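Local coordinates for protein CdiI toxin (Salmonella enterica subsp. enterica serovar Rubislaw str. ATCC 10717, PDB 4ZQU) that neutralizes its cognate CdiA toxin as the immunity protein of a contact-dependent growth inhibition module, at residues 96-101 with 108-113; 38-43 with 102-107. One frame throughout, in Å; residues are numbered along the deposited sequence.

Overall arrangement
Both contacts use the C-terminal half of helix 87-105, and their centres lie about 9 Å apart on one side of the chain's centre. Contact 1 joins the helix to the short helix 110-115 that follows it in sequence, and it is mostly buried: aliphatic carbons of valine and leucine meet, with a lysine stem at the margin. Contact 2 joins segments 59 residues apart in sequence, bringing the end of strand 30-41 up to the C-terminal part of the helix; it lies at the surface and sets one leucine against a histidine and a tyrosine. Neither has a hydrogen bond between its segments. Residues of the two contacts also touch each other where the helices connect.

Contact 1 (96-101 with 108-113); sequences EWVKKL and KTKRAL
Leu113 reaches from helix 110-115 to helix 87-105 and divides its two methyls between Val98 and Leu101. Its CB starts toward the longer helix, and CG lies anti to the backbone N (chi1 172°), which extends the branch point across the gap between the helices. There the side chain forks. CD1 lies 4.1 Å from CB of Leu101, at the root of that side chain; CD2 stands 3.8 Å from CG1 of Val98 and also comes within 4.1 Å of the Val98 carbonyl O. Val98 CG1 is shared, for CG of Lys110 approaches it to 3.8 Å, the two side chains crossing at about a right angle. Only the aliphatic stem of this lysine takes part; farther out its chain bends at chi3 (57°), and NZ forms a long, weak ion pair with Glu140. On the longer helix, CD1 of Leu101 turns back over one face of the Trp97 ring, 3.4 Å above its plane and offset toward the rim, while Val98 CG2 meets the edge of that ring. The contact packs the weakly bonded helix 110-115 back against helix 87-105, across the short connection between them: Met102 of helix 87-105 touches both Lys110 and Leu113, Tyr107 in the connection packs on Leu113, and Trp97 and Leu101 lean on strand 30-41 through Leu32, Gln38 and Leu40.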
ATOM      1  N   GLU B  96      14.192 -10.661   1.253  1.00 40.03           N
ATOM      2  CA  GLU B  96      15.194 -10.923   2.280  1.00 39.67           C
ATOM      3  C   GLU B  96      14.567 -10.892   3.666  1.00 36.26           C
ATOM      4  O   GLU B  96      14.943 -11.662   4.549  1.00 37.72           O
ATOM      5  CB  GLU B  96      16.336  -9.913   2.191  1.00 39.68           C
ATOM      6  CG  GLU B  96      17.245 -10.142   1.005  1.00 44.48           C
ATOM      7  CD  GLU B  96      17.826 -11.542   0.994  1.00 49.90           C
ATOM      8  OE1 GLU B  96      18.123 -12.075   2.086  1.00 50.10           O
ATOM      9  OE2 GLU B  96      17.980 -12.113  -0.106  1.00 53.84           O
ATOM     10  N   TRP B  97      13.608  -9.992   3.849  1.00 32.78           N
ATOM     11  CA  TRP B  97      12.863  -9.917   5.095  1.00 32.03           C
ATOM     12  C   TRP B  97      12.122 -11.224   5.335  1.00 36.45           C
ATOM     13  O   TRP B  97      12.120 -11.754   6.446  1.00 37.68           O
ATOM     14  CB  TRP B  97      11.884  -8.744   5.061  1.00 29.34           C
ATOM     15  CG  TRP B  97      11.050  -8.620   6.290  1.00 29.47           C
ATOM     16  CD1 TRP B  97      11.356  -7.918   7.419  1.00 29.25           C
ATOM     17  CD2 TRP B  97       9.765  -9.209   6.517  1.00 29.69           C
ATOM     18  NE1 TRP B  97      10.340  -8.035   8.338  1.00 28.91           N
ATOM     19  CE2 TRP B  97       9.352  -8.824   7.808  1.00 29.03           C
ATOM     20  CE3 TRP B  97       8.923 -10.027   5.756  1.00 31.63           C
ATOM     21  CZ2 TRP B  97       8.133  -9.227   8.354  1.00 31.20           C
ATOM     22  CZ3 TRP B  97       7.714 -10.428   6.301  1.00 32.22           C
ATOM     23  CH2 TRP B  97       7.330 -10.027   7.586  1.00 31.92           C
ATOM     24  N   VAL B  98      11.505 -11.742   4.276  1.00 38.27           N
ATOM     25  CA  VAL B  98      10.769 -12.998   4.339  1.00 39.11           C
ATOM     26  C   VAL B  98      11.708 -14.171   4.583  1.00 43.80           C
ATOM     27  O   VAL B  98      11.442 -15.021   5.433  1.00 48.40           O
ATOM     28  CB  VAL B  98       9.972 -13.254   3.043  1.00 38.38           C
ATOM     29  CG1 VAL B  98       9.380 -14.657   3.047  1.00 40.57           C
ATOM     30  CG2 VAL B  98       8.881 -12.211   2.869  1.00 34.90           C
ATOM     31  N   LYS B  99      12.809 -14.207   3.836  1.00 43.89           N
ATOM     32  CA  LYS B  99      13.758 -15.311   3.913  1.00 46.69           C
ATOM     33  C   LYS B  99      14.371 -15.440   5.304  1.00 46.50           C
ATOM     34  O   LYS B  99      14.499 -16.546   5.826  1.00 48.56           O
ATOM     35  CB  LYS B  99      14.865 -15.140   2.868  1.00 49.28           C
ATOM     36  CG  LYS B  99      15.861 -16.293   2.826  1.00 52.83           C
ATOM     37  CD  LYS B  99      17.049 -15.981   1.925  1.00 53.45           C
ATOM     38  CE  LYS B  99      16.608 -15.735   0.493  1.00 54.66           C
ATOM     39  NZ  LYS B  99      17.736 -15.291  -0.372  1.00 56.38           N
ATOM     40  N   LYS B 100      14.737 -14.310   5.903  1.00 44.99           N
ATOM     41  CA  LYS B 100      15.344 -14.310   7.233  1.00 45.20           C
ATOM     42  C   LYS B 100      14.423 -14.906   8.295  1.00 47.00           C
ATOM     43  O   LYS B 100      14.889 -15.503   9.264  1.00 48.34           O
ATOM     44  CB  LYS B 100      15.745 -12.891   7.643  1.00 42.36           C
ATOM     45  CG  LYS B 100      17.052 -12.414   7.038  1.00 43.47           C
ATOM     46  CD  LYS B 100      17.561 -11.163   7.738  1.00 42.33           C
ATOM     47  CE  LYS B 100      18.915 -10.734   7.191  1.00 41.31           C
ATOM     48  NZ  LYS B 100      18.851 -10.407   5.739  1.00 40.51           N
ATOM     49  N   LEU B 101      13.116 -14.743   8.112  1.00 47.11           N
ATOM     50  CA  LEU B 101      12.143 -15.247   9.073  1.00 48.75           C
ATOM     51  C   LEU B 101      11.918 -16.750   8.911  1.00 53.37           C
ATOM     52  O   LEU B 101      11.757 -17.471   9.898  1.00 55.09           O
ATOM     53  CB  LEU B 101      10.817 -14.497   8.930  1.00 46.51           C
ATOM     54  CG  LEU B 101      10.823 -13.007   9.287  1.00 43.98           C
ATOM     55  CD1 LEU B 101       9.438 -12.422   9.090  1.00 43.46           C
ATOM     56  CD2 LEU B 101      11.303 -12.775  10.715  1.00 42.83           C
ATOM     57  N   LYS B 108      10.617 -23.462   6.143  1.00 70.56           N
ATOM     58  CA  LYS B 108      10.864 -24.238   4.922  1.00 71.69           C
ATOM     59  C   LYS B 108       9.738 -24.090   3.901  1.00 71.17           C
ATOM     60  O   LYS B 108       9.651 -24.861   2.944  1.00 72.46           O
ATOM     61  CB  LYS B 108      11.081 -25.710   5.257  1.00 74.59           C
ATOM     62  N   THR B 109       8.882 -23.095   4.115  1.00 68.87           N
ATOM     63  CA  THR B 109       7.776 -22.798   3.211  1.00 66.60           C
ATOM     64  C   THR B 109       7.136 -21.454   3.544  1.00 64.19           C
ATOM     65  O   THR B 109       6.915 -21.121   4.711  1.00 64.34           O
ATOM     66  CB  THR B 109       6.695 -23.908   3.228  1.00 67.69           C
ATOM     67  OG1 THR B 109       5.570 -23.501   2.438  1.00 67.56           O
ATOM     68  CG2 THR B 109       6.247 -24.250   4.639  1.00 70.44           C
ATOM     69  N   LYS B 110       6.853 -20.677   2.505  1.00 61.73           N
ATOM     70  CA  LYS B 110       6.303 -19.341   2.674  1.00 58.54           C
ATOM     71  C   LYS B 110       4.864 -19.393   3.146  1.00 59.20           C
ATOM     72  O   LYS B 110       4.406 -18.504   3.859  1.00 58.69           O
ATOM     73  CB  LYS B 110       6.397 -18.558   1.364  1.00 56.32           C
ATOM     74  CG  LYS B 110       7.528 -17.551   1.332  1.00 54.27           C
ATOM     75  CD  LYS B 110       7.763 -17.024  -0.073  1.00 52.75           C
ATOM     76  CE  LYS B 110       6.506 -16.409  -0.658  1.00 51.08           C
ATOM     77  NZ  LYS B 110       6.754 -15.897  -2.036  1.00 49.89           N
ATOM     78  N   ARG B 111       4.152 -20.443   2.752  1.00 60.64           N
ATOM     79  CA  ARG B 111       2.730 -20.528   3.050  1.00 60.44           C
ATOM     80  C   ARG B 111       2.444 -20.780   4.528  1.00 59.93           C
ATOM     81  O   ARG B 111       1.399 -20.373   5.023  1.00 60.76           O
ATOM     82  CB  ARG B 111       2.064 -21.607   2.191  1.00 62.86           C
ATOM     83  CG  ARG B 111       2.348 -21.483   0.699  1.00 61.55           C
ATOM     84  CD  ARG B 111       1.476 -22.442  -0.104  1.00 65.35           C
ATOM     85  NE  ARG B 111       0.297 -22.866   0.650  1.00 69.14           N
ATOM     86  CZ  ARG B 111      -0.935 -22.398   0.459  1.00 70.36           C
ATOM     87  NH1 ARG B 111      -1.171 -21.479  -0.469  1.00 69.21           N
ATOM     88  NH2 ARG B 111      -1.937 -22.848   1.201  1.00 72.22           N
ATOM     89  N   ALA B 112       3.368 -21.431   5.231  1.00 58.86           N
ATOM     90  CA  ALA B 112       3.191 -21.671   6.663  1.00 59.91           C
ATOM     91  C   ALA B 112       3.636 -20.459   7.475  1.00 57.33           C
ATOM     92  O   ALA B 112       3.172 -20.252   8.597  1.00 57.69           O
ATOM     93  CB  ALA B 112       3.954 -22.915   7.104  1.00 62.00           C
ATOM     94  N   LEU B 113       4.538 -19.666   6.905  1.00 54.51           N
ATOM     95  CA  LEU B 113       4.980 -18.420   7.529  1.00 50.51           C
ATOM     96  C   LEU B 113       3.821 -17.438   7.674  1.00 50.63           C
ATOM     97  O   LEU B 113       3.555 -16.929   8.763  1.00 50.37           O
ATOM     98  CB  LEU B 113       6.108 -17.776   6.715  1.00 45.41           C
ATOM     99  CG  LEU B 113       6.542 -16.365   7.133  1.00 41.97           C
ATOM    100  CD1 LEU B 113       7.155 -16.363   8.523  1.00 37.19           C
ATOM    101  CD2 LEU B 113       7.514 -15.771   6.124  1.00 40.14           C
TER

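Contact 2 (38-43 with 102-107); sequences QHLSSP and MVHYGY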
ATOM      1  N   GLN B  38      14.578  -3.746  13.488  1.00 43.24           N
ATOM      2  CA  GLN B  38      13.603  -4.809  13.674  1.00 35.90           C
ATOM      3  C   GLN B  38      13.687  -5.388  15.079  1.00 46.89           C
ATOM      4  O   GLN B  38      14.778  -5.635  15.594  1.00 48.84           O
ATOM      5  CB  GLN B  38      13.810  -5.920  12.645  1.00 38.81           C
ATOM      6  CG  GLN B  38      12.876  -7.099  12.840  1.00 36.90           C
ATOM      7  CD  GLN B  38      13.185  -8.252  11.915  1.00 39.97           C
ATOM      8  OE1 GLN B  38      13.688  -9.290  12.346  1.00 45.11           O
ATOM      9  NE2 GLN B  38      12.882  -8.082  10.636  1.00 39.96           N
ATOM     10  N   HIS B  39      12.530  -5.601  15.697  1.00 47.31           N
ATOM     11  CA  HIS B  39      12.473  -6.236  17.007  1.00 47.25           C
ATOM     12  C   HIS B  39      11.629  -7.504  16.953  1.00 50.10           C
ATOM     13  O   HIS B  39      10.421  -7.449  16.724  1.00 46.91           O
ATOM     14  CB  HIS B  39      11.915  -5.271  18.056  1.00 42.82           C
ATOM     15  CG  HIS B  39      12.767  -4.060  18.276  1.00 43.64           C
ATOM     16  ND1 HIS B  39      14.047  -4.132  18.782  1.00 46.96           N
ATOM     17  CD2 HIS B  39      12.521  -2.746  18.060  1.00 42.55           C
ATOM     18  CE1 HIS B  39      14.554  -2.913  18.865  1.00 45.85           C
ATOM     19  NE2 HIS B  39      13.649  -2.055  18.434  1.00 43.25           N
ATOM     20  N   LEU B  40      12.281  -8.646  17.150  1.00 55.57           N
ATOM     21  CA  LEU B  40      11.592  -9.929  17.230  1.00 56.58           C
ATOM     22  C   LEU B  40      11.347 -10.302  18.684  1.00 59.74           C
ATOM     23  O   LEU B  40      12.175 -10.022  19.552  1.00 62.27           O
ATOM     24  CB  LEU B  40      12.400 -11.026  16.532  1.00 55.72           C
ATOM     25  CG  LEU B  40      12.391 -11.023  15.003  1.00 53.23           C
ATOM     26  CD1 LEU B  40      13.363 -12.055  14.463  1.00 56.43           C
ATOM     27  CD2 LEU B  40      10.992 -11.291  14.485  1.00 50.75           C
ATOM     28  N   SER B  41      10.208 -10.933  18.948  1.00 60.42           N
ATOM     29  CA  SER B  41       9.853 -11.318  20.309  1.00 64.72           C
ATOM     30  C   SER B  41       8.911 -12.517  20.337  1.00 65.21           C
ATOM     31  O   SER B  41       8.265 -12.834  19.339  1.00 64.82           O
ATOM     32  CB  SER B  41       9.214 -10.134  21.040  1.00 66.28           C
ATOM     33  OG  SER B  41       7.799 -10.215  21.002  1.00 67.34           O
ATOM     34  N   SER B  42       8.845 -13.186  21.484  1.00 66.18           N
ATOM     35  CA  SER B  42       7.871 -14.249  21.688  1.00 66.42           C
ATOM     36  C   SER B  42       6.528 -13.603  21.988  1.00 65.00           C
ATOM     37  O   SER B  42       6.475 -12.565  22.648  1.00 64.87           O
ATOM     38  CB  SER B  42       8.291 -15.179  22.826  1.00 70.07           C
ATOM     39  OG  SER B  42       8.931 -14.461  23.866  1.00 71.94           O
ATOM     40  N   PRO B  43       5.435 -14.213  21.508  1.00 63.92           N
ATOM     41  CA  PRO B  43       4.082 -13.652  21.610  1.00 60.56           C
ATOM     42  C   PRO B  43       3.614 -13.322  23.033  1.00 60.54           C
ATOM     43  O   PRO B  43       2.477 -12.878  23.189  1.00 59.12           O
ATOM     44  CB  PRO B  43       3.208 -14.755  21.008  1.00 59.80           C
ATOM     45  CG  PRO B  43       4.111 -15.463  20.063  1.00 61.07           C
ATOM     46  CD  PRO B  43       5.450 -15.467  20.734  1.00 63.92           C
ATOM     47  N   MET B 102      11.906 -17.220   7.668  1.00 54.65           N
ATOM     48  CA  MET B 102      11.737 -18.644   7.401  1.00 56.52           C
ATOM     49  C   MET B 102      12.945 -19.431   7.887  1.00 57.67           C
ATOM     50  O   MET B 102      12.803 -20.527   8.420  1.00 60.55           O
ATOM     51  CB  MET B 102      11.514 -18.899   5.910  1.00 57.64           C
ATOM     52  CG  MET B 102      10.113 -18.569   5.425  1.00 58.31           C
ATOM     53  SD  MET B 102       9.840 -19.092   3.723  1.00 55.14           S
ATOM     54  CE  MET B 102      11.059 -18.103   2.863  1.00 81.46           C
ATOM     55  N   VAL B 103      14.131 -18.863   7.702  1.00 57.17           N
ATOM     56  CA  VAL B 103      15.365 -19.517   8.119  1.00 59.82           C
ATOM     57  C   VAL B 103      15.499 -19.511   9.639  1.00 61.30           C
ATOM     58  O   VAL B 103      15.895 -20.508  10.244  1.00 64.27           O
ATOM     59  CB  VAL B 103      16.598 -18.842   7.488  1.00 59.01           C
ATOM     60  CG1 VAL B 103      17.879 -19.453   8.032  1.00 60.84           C
ATOM     61  CG2 VAL B 103      16.550 -18.969   5.974  1.00 59.28           C
ATOM     62  N   HIS B 104      15.156 -18.381  10.247  1.00 60.24           N
ATOM     63  CA  HIS B 104      15.242 -18.226  11.695  1.00 62.57           C
ATOM     64  C   HIS B 104      14.292 -19.180  12.414  1.00 64.17           C
ATOM     65  O   HIS B 104      14.651 -19.775  13.432  1.00 65.36           O
ATOM     66  CB  HIS B 104      14.936 -16.779  12.090  1.00 62.77           C
ATOM     67  CG  HIS B 104      15.116 -16.496  13.550  1.00 65.70           C
ATOM     68  ND1 HIS B 104      14.574 -15.383  14.161  1.00 65.10           N
ATOM     69  CD2 HIS B 104      15.778 -17.170  14.515  1.00 69.11           C
ATOM     70  CE1 HIS B 104      14.894 -15.390  15.440  1.00 66.44           C
ATOM     71  NE2 HIS B 104      15.624 -16.463  15.686  1.00 69.50           N
ATOM     72  N   TYR B 105      13.086 -19.332  11.876  1.00 63.59           N
ATOM     73  CA  TYR B 105      12.061 -20.141  12.525  1.00 63.79           C
ATOM     74  C   TYR B 105      11.847 -21.490  11.839  1.00 66.04           C
ATOM     75  O   TYR B 105      10.933 -22.234  12.198  1.00 67.98           O
ATOM     76  CB  TYR B 105      10.745 -19.368  12.584  1.00 60.97           C
ATOM     77  CG  TYR B 105      10.816 -18.125  13.441  1.00 59.29           C
ATOM     78  CD1 TYR B 105      10.550 -18.181  14.803  1.00 60.63           C
ATOM     79  CD2 TYR B 105      11.153 -16.896  12.892  1.00 56.92           C
ATOM     80  CE1 TYR B 105      10.617 -17.048  15.593  1.00 58.92           C
ATOM     81  CE2 TYR B 105      11.222 -15.758  13.673  1.00 55.58           C
ATOM     82  CZ  TYR B 105      10.954 -15.839  15.023  1.00 56.62           C
ATOM     83  OH  TYR B 105      11.022 -14.708  15.805  1.00 55.65           O
ATOM     84  N   GLY B 106      12.692 -21.797  10.859  1.00 67.67           N
ATOM     85  CA  GLY B 106      12.668 -23.088  10.192  1.00 69.93           C
ATOM     86  C   GLY B 106      11.336 -23.449   9.560  1.00 70.28           C
ATOM     87  O   GLY B 106      10.830 -24.553   9.761  1.00 72.99           O
ATOM     88  N   TYR B 107      10.767 -22.523   8.794  1.00 67.63           N
ATOM     89  CA  TYR B 107       9.471 -22.756   8.168  1.00 67.77           C
ATOM     90  C   TYR B 107       9.572 -23.665   6.945  1.00 71.20           C
ATOM     91  O   TYR B 107       8.710 -24.520   6.737  1.00 74.73           O
ATOM     92  CB  TYR B 107       8.815 -21.429   7.781  1.00 62.48           C
ATOM     93  CG  TYR B 107       8.089 -20.771   8.927  1.00 59.67           C
ATOM     94  CD1 TYR B 107       6.871 -21.263   9.374  1.00 60.39           C
ATOM     95  CD2 TYR B 107       8.621 -19.662   9.567  1.00 57.03           C
ATOM     96  CE1 TYR B 107       6.201 -20.670  10.426  1.00 59.81           C
ATOM     97  CE2 TYR B 107       7.958 -19.060  10.619  1.00 56.65           C
ATOM     98  CZ  TYR B 107       6.750 -19.568  11.044  1.00 57.87           C
ATOM     99  OH  TYR B 107       6.089 -18.970  12.091  1.00 58.06           O
TER
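The contact belongs to the packing of helix 87-105 on the antiparallel sheet: the C-terminal part of the helix meets the end of strand 30-41, where Leu40 faces His104 and Tyr105. The leucine comes from the opposite direction to both. Its CD1 approaches the edge of the His104 imidazole near the ring plane, 3.6 Å from ND1 and 3.8 Å from CE1, a van der Waals contact. The His104 ring is brought to the strand by a first torsion that sets CG anti to the backbone N (chi1 -175°). Against Tyr105 the leucine packs mainly on the phenol oxygen: Tyr105 OH stands 3.7 Å from Leu40 CD2 and 3.8 Å from Leu40 CD1, while Tyr105 CE2 is 4.3 Å from Leu40 CD1. The end of the leucine, from CB to both methyls, thus lies against the phenol oxygen. Just beyond, the chain leaves the helix at Gly106 with positive phi, and Tyr107 N bonds back to Met102 O at 2.9 Å. The strand in turn is paired with strand 19-26 through backbone bonds of His39 with Val21 and Ser41 with Ile19. Leu40 also touches Cys20 of that strand, the Tyr105 ring stacks with Phe18, and His39 and Ser41 pack on Met53 of helix 47-59.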